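Local coordinates for BH0493 protein (Bacillus halodurans C-125, PDB 2QEE), which binds zinc through a histidine- and aspartate-lined site and is probably a metal-dependent hydrolase of the amidohydrolase superfamily, at residues C[130-134]-C[165-169]; C[322-326]-C[339-343]. One frame throughout, in Å; residues are numbered along the deposited sequence.

Contact 1 of 2, residues C[130-134]-C[165-169]; sequences VDTVL and SRFHA
A helix-to-strand contact, held by one salt bridge beside apolar packing, joins helix 126-136 to the short strand 167-168, which runs parallel to strand 139-143 in what is, from family and topology, a (beta/alpha)8-type barrel. The helix leads into strand 139-143, where Leu-134 also packs on Val-139 and Val-142: helix-on-strand packing of a beta/alpha fold. The helical segment is regular, with Leu-134 N bonded to Val-130 O at 2.9 Å; Arg-166 has phi/psi -82/-14, and Phe-167 is extended. The closest CA atoms, of Leu-134 and Arg-166, are 9.4 Å apart, so long side chains bridge the gap. Arg-166 (m, t, m) directs NH1 to Asp-131 OD1 at 2.8 Å, while a water accepts from Arg-166 NH2 at 2.9 Å and donates to Asp-131 OD1 at 3.2 Å. Val-130 CG1 lies 3.6 Å from Arg-166 NH2 and meets the edge of Phe-167 at CZ, 3.9 Å away. Two carboxylates, Asp-131 and Asp-164, thus hold the guanidinium by its edge, while Leu-134 and Val-130 pack on one of its faces.

Contact 2 of 2, residues C[322-326]-C[339-343]; sequences MIFGC and MTRMR
Packing of a beta strand's C-terminal end against the helix that follows it is a recurrent element of beta/alpha folds, and here a buried arginine completes it by taking up a backbone carbonyl. Strand 321-323 runs on into an extended loop through Phe-324 (phi/psi -142/136), Gly-325 (73/172) and Cys-326 (-123/99); segment 339-343 is regular helix, with Arg-343 N bonded to Met-339 O at 2.9 Å. The nearest CA pairs are Cys-326 with Met-339 at 7.7 Å and Ile-323 with Arg-343 at 9.2 Å.

Arg-343 leaves the helix in a nearly extended conformation (chi1 m, chi2 and chi3 t) and points its guanidinium edge at Gly-325 O. Arg-343 NH2 donates to Gly-325 O at 2.9 Å, and a weak second bond runs from Arg-343 NH1 to Gly-325 O at 3.1 Å, so one carbonyl receives both terminal nitrogens. Ile-323 lies over one guanidinium face through CG1, and its CD1 comes 3.9 Å from Arg-343 NE. Met-339 (m, t, p) brings CE to 3.5 Å from Gly-325 O and to 3.8 Å from Cys-326 SG. The positive phi of Gly-325 suits a residue without a CB, which Phe-324 CD1 would crowd.

Neighbouring polar groups have partners as well: Ile-323 and Gly-325 form backbone hydrogen bonds with Ile-352, Phe-324 O accepts from Thr-301 OG1, Cys-326 N bonds to Gln-354 OE1, and Thr-340 OG1 bonds to Ile-336 O. Within this contact the charged side chain, in a largely apolar interior, is met by a neutral peptide oxygen rather than a carboxylate, which ties the loop to the helix.

Contacts 1 and 2 follow one another along the chain and do not touch: their centres are 25 Å apart and their nearest atoms about 12 Å. Each joins a helix to a strand or its end, at separate places in the beta/alpha barrel expected of this superfamily, and they approach the zinc site of His-28, His-30 and Asp-357 unequally. In contact 1 the side chain of Phe-167 is about 10 Å from that of His-30; in contact 2 the side chain of Phe-324 is about 4 Å from that of His-28 and about 8 Å from the zinc. Contact 2 thus borders the metal site through Phe-324, whereas contact 1 lies farther out.

Contact 1 of 2, residues C[130-134]-C[165-169]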
ATOM      1  N   VAL C 130     -24.955 -14.321 -25.773  1.00 22.10           N
ATOM      2  CA  VAL C 130     -24.462 -12.923 -25.843  1.00 21.38           C
ATOM      3  C   VAL C 130     -25.620 -11.956 -25.533  1.00 23.46           C
ATOM      4  O   VAL C 130     -25.477 -11.046 -24.713  1.00 24.04           O
ATOM      5  CB  VAL C 130     -23.749 -12.611 -27.205  1.00 19.78           C
ATOM      6  CG1 VAL C 130     -23.487 -11.153 -27.353  1.00 24.14           C
ATOM      7  CG2 VAL C 130     -22.434 -13.372 -27.291  1.00 21.16           C
ATOM      8  N   ASP C 131     -26.763 -12.126 -26.189  1.00 22.20           N
ATOM      9  CA  ASP C 131     -27.913 -11.259 -25.892  1.00 21.22           C
ATOM     10  C   ASP C 131     -28.272 -11.260 -24.408  1.00 21.62           C
ATOM     11  O   ASP C 131     -28.447 -10.208 -23.818  1.00 23.10           O
ATOM     12  CB  ASP C 131     -29.121 -11.678 -26.742  1.00 22.03           C
ATOM     13  CG  ASP C 131     -28.992 -11.240 -28.176  1.00 25.00           C
ATOM     14  OD1 ASP C 131     -28.084 -10.457 -28.513  1.00 25.85           O
ATOM     15  OD2 ASP C 131     -29.847 -11.669 -28.993  1.00 28.06           O
ATOM     16  N   THR C 132     -28.427 -12.445 -23.832  1.00 19.98           N
ATOM     17  CA  THR C 132     -28.747 -12.580 -22.427  1.00 22.52           C
ATOM     18  C   THR C 132     -27.698 -11.881 -21.550  1.00 21.46           C
ATOM     19  O   THR C 132     -28.046 -11.073 -20.675  1.00 20.82           O
ATOM     20  CB  THR C 132     -28.831 -14.050 -22.026  1.00 23.62           C
ATOM     21  OG1 THR C 132     -29.847 -14.698 -22.830  1.00 27.45           O
ATOM     22  CG2 THR C 132     -29.223 -14.160 -20.566  1.00 23.33           C
ATOM     23  N   VAL C 133     -26.423 -12.215 -21.782  1.00 19.77           N
ATOM     24  CA  VAL C 133     -25.363 -11.748 -20.881  1.00 19.21           C
ATOM     25  C   VAL C 133     -25.172 -10.241 -20.960  1.00 18.79           C
ATOM     26  O   VAL C 133     -25.045  -9.596 -19.911  1.00 19.95           O
ATOM     27  CB  VAL C 133     -24.019 -12.534 -21.099  1.00 18.94           C
ATOM     28  CG1 VAL C 133     -22.817 -11.824 -20.385  1.00 15.80           C
ATOM     29  CG2 VAL C 133     -24.188 -13.894 -20.586  1.00 15.67           C
ATOM     30  N   LEU C 134     -25.193  -9.646 -22.148  1.00 16.84           N
ATOM     31  CA  LEU C 134     -24.987  -8.206 -22.244  1.00 18.99           C
ATOM     32  C   LEU C 134     -26.155  -7.434 -21.600  1.00 19.97           C
ATOM     33  O   LEU C 134     -25.954  -6.326 -21.059  1.00 20.53           O
ATOM     34  CB  LEU C 134     -24.836  -7.764 -23.710  1.00 19.77           C
ATOM     35  CG  LEU C 134     -23.587  -8.307 -24.434  1.00 19.94           C
ATOM     36  CD1 LEU C 134     -23.439  -7.609 -25.817  1.00 22.25           C
ATOM     37  CD2 LEU C 134     -22.366  -8.075 -23.619  1.00 20.14           C
ATOM     38  N   SER C 165     -22.126  -4.645 -34.071  1.00 21.59           N
ATOM     39  CA  SER C 165     -21.913  -3.232 -33.790  1.00 21.94           C
ATOM     40  C   SER C 165     -21.569  -3.050 -32.308  1.00 19.43           C
ATOM     41  O   SER C 165     -21.077  -1.992 -31.919  1.00 22.73           O
ATOM     42  CB  SER C 165     -23.211  -2.449 -34.076  1.00 23.08           C
ATOM     43  OG  SER C 165     -24.296  -3.067 -33.408  1.00 31.66           O
ATOM     44  N   ARG C 166     -21.861  -4.076 -31.528  1.00 18.45           N
ATOM     45  CA  ARG C 166     -21.645  -4.053 -30.028  1.00 18.48           C
ATOM     46  C   ARG C 166     -20.199  -4.369 -29.654  1.00 20.05           C
ATOM     47  O   ARG C 166     -19.776  -4.120 -28.511  1.00 19.86           O
ATOM     48  CB  ARG C 166     -22.539  -5.052 -29.332  1.00 17.53           C
ATOM     49  CG  ARG C 166     -24.022  -4.773 -29.489  1.00 17.13           C
ATOM     50  CD  ARG C 166     -24.876  -5.921 -28.972  1.00 21.94           C
ATOM     51  NE  ARG C 166     -24.602  -7.160 -29.670  1.00 25.09           N
ATOM     52  CZ  ARG C 166     -25.222  -8.315 -29.427  1.00 25.83           C
ATOM     53  NH1 ARG C 166     -26.167  -8.412 -28.488  1.00 26.79           N
ATOM     54  NH2 ARG C 166     -24.880  -9.379 -30.136  1.00 27.19           N
ATOM     55  N   PHE C 167     -19.440  -4.882 -30.631  1.00 18.13           N
ATOM     56  CA  PHE C 167     -18.062  -5.379 -30.409  1.00 17.74           C
ATOM     57  C   PHE C 167     -17.093  -4.556 -31.204  1.00 20.62           C
ATOM     58  O   PHE C 167     -17.281  -4.291 -32.416  1.00 22.43           O
ATOM     59  CB  PHE C 167     -17.928  -6.865 -30.787  1.00 18.93           C
ATOM     60  CG  PHE C 167     -18.656  -7.786 -29.873  1.00 17.80           C
ATOM     61  CD1 PHE C 167     -17.938  -8.494 -28.883  1.00 18.55           C
ATOM     62  CD2 PHE C 167     -20.025  -7.974 -29.980  1.00 17.32           C
ATOM     63  CE1 PHE C 167     -18.568  -9.349 -28.004  1.00 16.98           C
ATOM     64  CE2 PHE C 167     -20.706  -8.850 -29.125  1.00 15.53           C
ATOM     65  CZ  PHE C 167     -19.997  -9.520 -28.086  1.00 18.58           C
ATOM     66  N   HIS C 168     -16.056  -4.106 -30.530  1.00 17.92           N
ATOM     67  CA  HIS C 168     -15.106  -3.226 -31.130  1.00 16.56           C
ATOM     68  C   HIS C 168     -13.729  -3.864 -31.109  1.00 19.54           C
ATOM     69  O   HIS C 168     -13.389  -4.584 -30.191  1.00 19.27           O
ATOM     70  CB  HIS C 168     -15.053  -1.859 -30.440  1.00 16.49           C
ATOM     71  CG  HIS C 168     -16.412  -1.233 -30.278  1.00 21.26           C
ATOM     72  ND1 HIS C 168     -16.916  -0.308 -31.173  1.00 19.98           N
ATOM     73  CD2 HIS C 168     -17.390  -1.447 -29.367  1.00 21.27           C
ATOM     74  CE1 HIS C 168     -18.134   0.053 -30.789  1.00 19.62           C
ATOM     75  NE2 HIS C 168     -18.451  -0.635 -29.702  1.00 18.39           N
ATOM     76  N   ALA C 169     -12.953  -3.610 -32.151  1.00 19.66           N
ATOM     77  CA  ALA C 169     -11.595  -4.199 -32.254  1.00 19.03           C
ATOM     78  C   ALA C 169     -10.543  -3.429 -31.486  1.00 16.43           C
ATOM     79  O   ALA C 169     -10.563  -2.189 -31.418  1.00 17.84           O
ATOM     80  CB  ALA C 169     -11.151  -4.280 -33.752  1.00 21.17           C
TER
HETATM   81  O   HOH W   1     -26.026 -11.979 -30.383  1.00 29.94           O

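Contact 2 of 2, residues C[322-326]-C[339-343]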
ATOM      1  N   MET C 322      -4.433   8.347 -20.116  1.00 13.55           N
ATOM      2  CA  MET C 322      -5.735   7.973 -19.547  1.00 16.13           C
ATOM      3  C   MET C 322      -5.423   6.672 -18.838  1.00 15.47           C
ATOM      4  O   MET C 322      -4.987   5.715 -19.448  1.00 14.39           O
ATOM      5  CB  MET C 322      -6.820   7.744 -20.610  1.00 14.03           C
ATOM      6  CG  MET C 322      -8.156   7.217 -20.081  1.00 14.06           C
ATOM      7  SD  MET C 322      -8.793   8.347 -18.795  1.00 17.55           S
ATOM      8  CE  MET C 322      -9.269   9.728 -19.803  1.00 19.55           C
ATOM      9  N   ILE C 323      -5.620   6.638 -17.525  1.00 12.86           N
ATOM     10  CA  ILE C 323      -5.442   5.348 -16.806  1.00 14.38           C
ATOM     11  C   ILE C 323      -6.750   4.597 -16.724  1.00 12.07           C
ATOM     12  O   ILE C 323      -7.856   5.215 -16.642  1.00 14.20           O
ATOM     13  CB  ILE C 323      -4.808   5.566 -15.383  1.00 15.90           C
ATOM     14  CG1 ILE C 323      -5.781   6.249 -14.458  1.00 20.68           C
ATOM     15  CG2 ILE C 323      -3.466   6.328 -15.539  1.00 19.78           C
ATOM     16  CD1 ILE C 323      -5.061   6.601 -13.093  1.00 16.53           C
ATOM     17  N   PHE C 324      -6.695   3.267 -16.752  1.00 11.43           N
ATOM     18  CA  PHE C 324      -7.913   2.475 -16.800  1.00 11.15           C
ATOM     19  C   PHE C 324      -7.795   1.226 -15.950  1.00 13.37           C
ATOM     20  O   PHE C 324      -6.687   0.594 -15.933  1.00 14.24           O
ATOM     21  CB  PHE C 324      -8.309   2.104 -18.240  1.00 14.45           C
ATOM     22  CG  PHE C 324      -7.397   1.084 -18.891  1.00 11.95           C
ATOM     23  CD1 PHE C 324      -7.720  -0.293 -18.891  1.00 14.16           C
ATOM     24  CD2 PHE C 324      -6.232   1.512 -19.536  1.00 12.88           C
ATOM     25  CE1 PHE C 324      -6.883  -1.233 -19.532  1.00 15.51           C
ATOM     26  CE2 PHE C 324      -5.378   0.574 -20.202  1.00 14.16           C
ATOM     27  CZ  PHE C 324      -5.744  -0.822 -20.174  1.00 11.26           C
ATOM     28  N   GLY C 325      -8.857   0.950 -15.207  1.00 14.86           N
ATOM     29  CA  GLY C 325      -9.157  -0.391 -14.707  1.00 14.30           C
ATOM     30  C   GLY C 325      -8.246  -0.857 -13.566  1.00 15.27           C
ATOM     31  O   GLY C 325      -7.247  -0.237 -13.194  1.00 12.86           O
ATOM     32  N   CYS C 326      -8.648  -1.999 -13.028  1.00 15.75           N
ATOM     33  CA  CYS C 326      -7.909  -2.652 -12.001  1.00 13.92           C
ATOM     34  C   CYS C 326      -7.627  -4.014 -12.539  1.00 15.38           C
ATOM     35  O   CYS C 326      -8.467  -4.888 -12.478  1.00 17.30           O
ATOM     36  CB  CYS C 326      -8.809  -2.735 -10.753  1.00 15.32           C
ATOM     37  SG  CYS C 326      -9.393  -1.127 -10.157  1.00 16.72           S
ATOM     38  N   MET C 339      -7.704   1.687  -4.971  1.00 10.44           N
ATOM     39  CA  MET C 339      -7.304   2.315  -6.202  1.00 11.91           C
ATOM     40  C   MET C 339      -8.344   3.359  -6.622  1.00 11.77           C
ATOM     41  O   MET C 339      -7.978   4.434  -7.034  1.00 10.93           O
ATOM     42  CB  MET C 339      -7.187   1.238  -7.289  1.00  9.95           C
ATOM     43  CG  MET C 339      -5.861   0.447  -7.211  1.00  9.72           C
ATOM     44  SD  MET C 339      -5.866  -0.844  -8.518  1.00 14.00           S
ATOM     45  CE  MET C 339      -5.888   0.218 -10.003  1.00 13.12           C
ATOM     46  N   THR C 340      -9.629   3.007  -6.575  1.00 10.48           N
ATOM     47  CA  THR C 340     -10.704   3.887  -7.026  1.00 10.56           C
ATOM     48  C   THR C 340     -10.734   5.171  -6.165  1.00 11.75           C
ATOM     49  O   THR C 340     -10.936   6.254  -6.679  1.00 11.96           O
ATOM     50  CB  THR C 340     -12.051   3.109  -7.077  1.00 11.11           C
ATOM     51  OG1 THR C 340     -11.897   1.976  -7.978  1.00 10.81           O
ATOM     52  CG2 THR C 340     -13.203   3.973  -7.594  1.00 10.36           C
ATOM     53  N   ARG C 341     -10.513   5.024  -4.860  1.00 10.42           N
ATOM     54  CA  ARG C 341     -10.487   6.177  -3.971  1.00  9.36           C
ATOM     55  C   ARG C 341      -9.295   7.084  -4.273  1.00 10.09           C
ATOM     56  O   ARG C 341      -9.449   8.306  -4.360  1.00 13.63           O
ATOM     57  CB  ARG C 341     -10.490   5.705  -2.490  1.00 10.66           C
ATOM     58  CG  ARG C 341     -11.864   5.120  -2.124  1.00 12.73           C
ATOM     59  CD  ARG C 341     -11.935   4.546  -0.743  1.00 12.20           C
ATOM     60  NE  ARG C 341     -13.308   4.050  -0.508  1.00 13.36           N
ATOM     61  CZ  ARG C 341     -14.324   4.844  -0.094  1.00 14.43           C
ATOM     62  NH1 ARG C 341     -14.112   6.154   0.208  1.00 13.32           N
ATOM     63  NH2 ARG C 341     -15.525   4.334   0.041  1.00 15.58           N
ATOM     64  N   MET C 342      -8.098   6.516  -4.406  1.00 10.67           N
ATOM     65  CA  MET C 342      -6.899   7.302  -4.738  1.00 10.67           C
ATOM     66  C   MET C 342      -7.100   8.041  -6.063  1.00 12.29           C
ATOM     67  O   MET C 342      -6.829   9.234  -6.172  1.00 11.65           O
ATOM     68  CB  MET C 342      -5.610   6.445  -4.834  1.00 11.52           C
ATOM     69  CG  MET C 342      -5.173   5.852  -3.456  1.00 14.14           C
ATOM     70  SD  MET C 342      -3.555   5.084  -3.642  1.00 14.60           S
ATOM     71  CE  MET C 342      -3.874   3.604  -4.635  1.00 14.69           C
ATOM     72  N   ARG C 343      -7.664   7.310  -7.018  1.00 11.88           N
ATOM     73  CA  ARG C 343      -7.887   7.890  -8.337  1.00 10.64           C
ATOM     74  C   ARG C 343      -8.886   9.066  -8.259  1.00 11.56           C
ATOM     75  O   ARG C 343      -8.639  10.124  -8.811  1.00 13.09           O
ATOM     76  CB  ARG C 343      -8.396   6.812  -9.290  1.00 11.72           C
ATOM     77  CG  ARG C 343      -7.255   5.857  -9.668  1.00  9.71           C
ATOM     78  CD  ARG C 343      -7.819   4.638 -10.345  1.00 10.35           C
ATOM     79  NE  ARG C 343      -6.722   3.858 -10.917  1.00 13.49           N
ATOM     80  CZ  ARG C 343      -6.956   2.856 -11.780  1.00 12.93           C
ATOM     81  NH1 ARG C 343      -8.200   2.536 -12.091  1.00 13.36           N
ATOM     82  NH2 ARG C 343      -5.939   2.213 -12.396  1.00 15.13           N
TER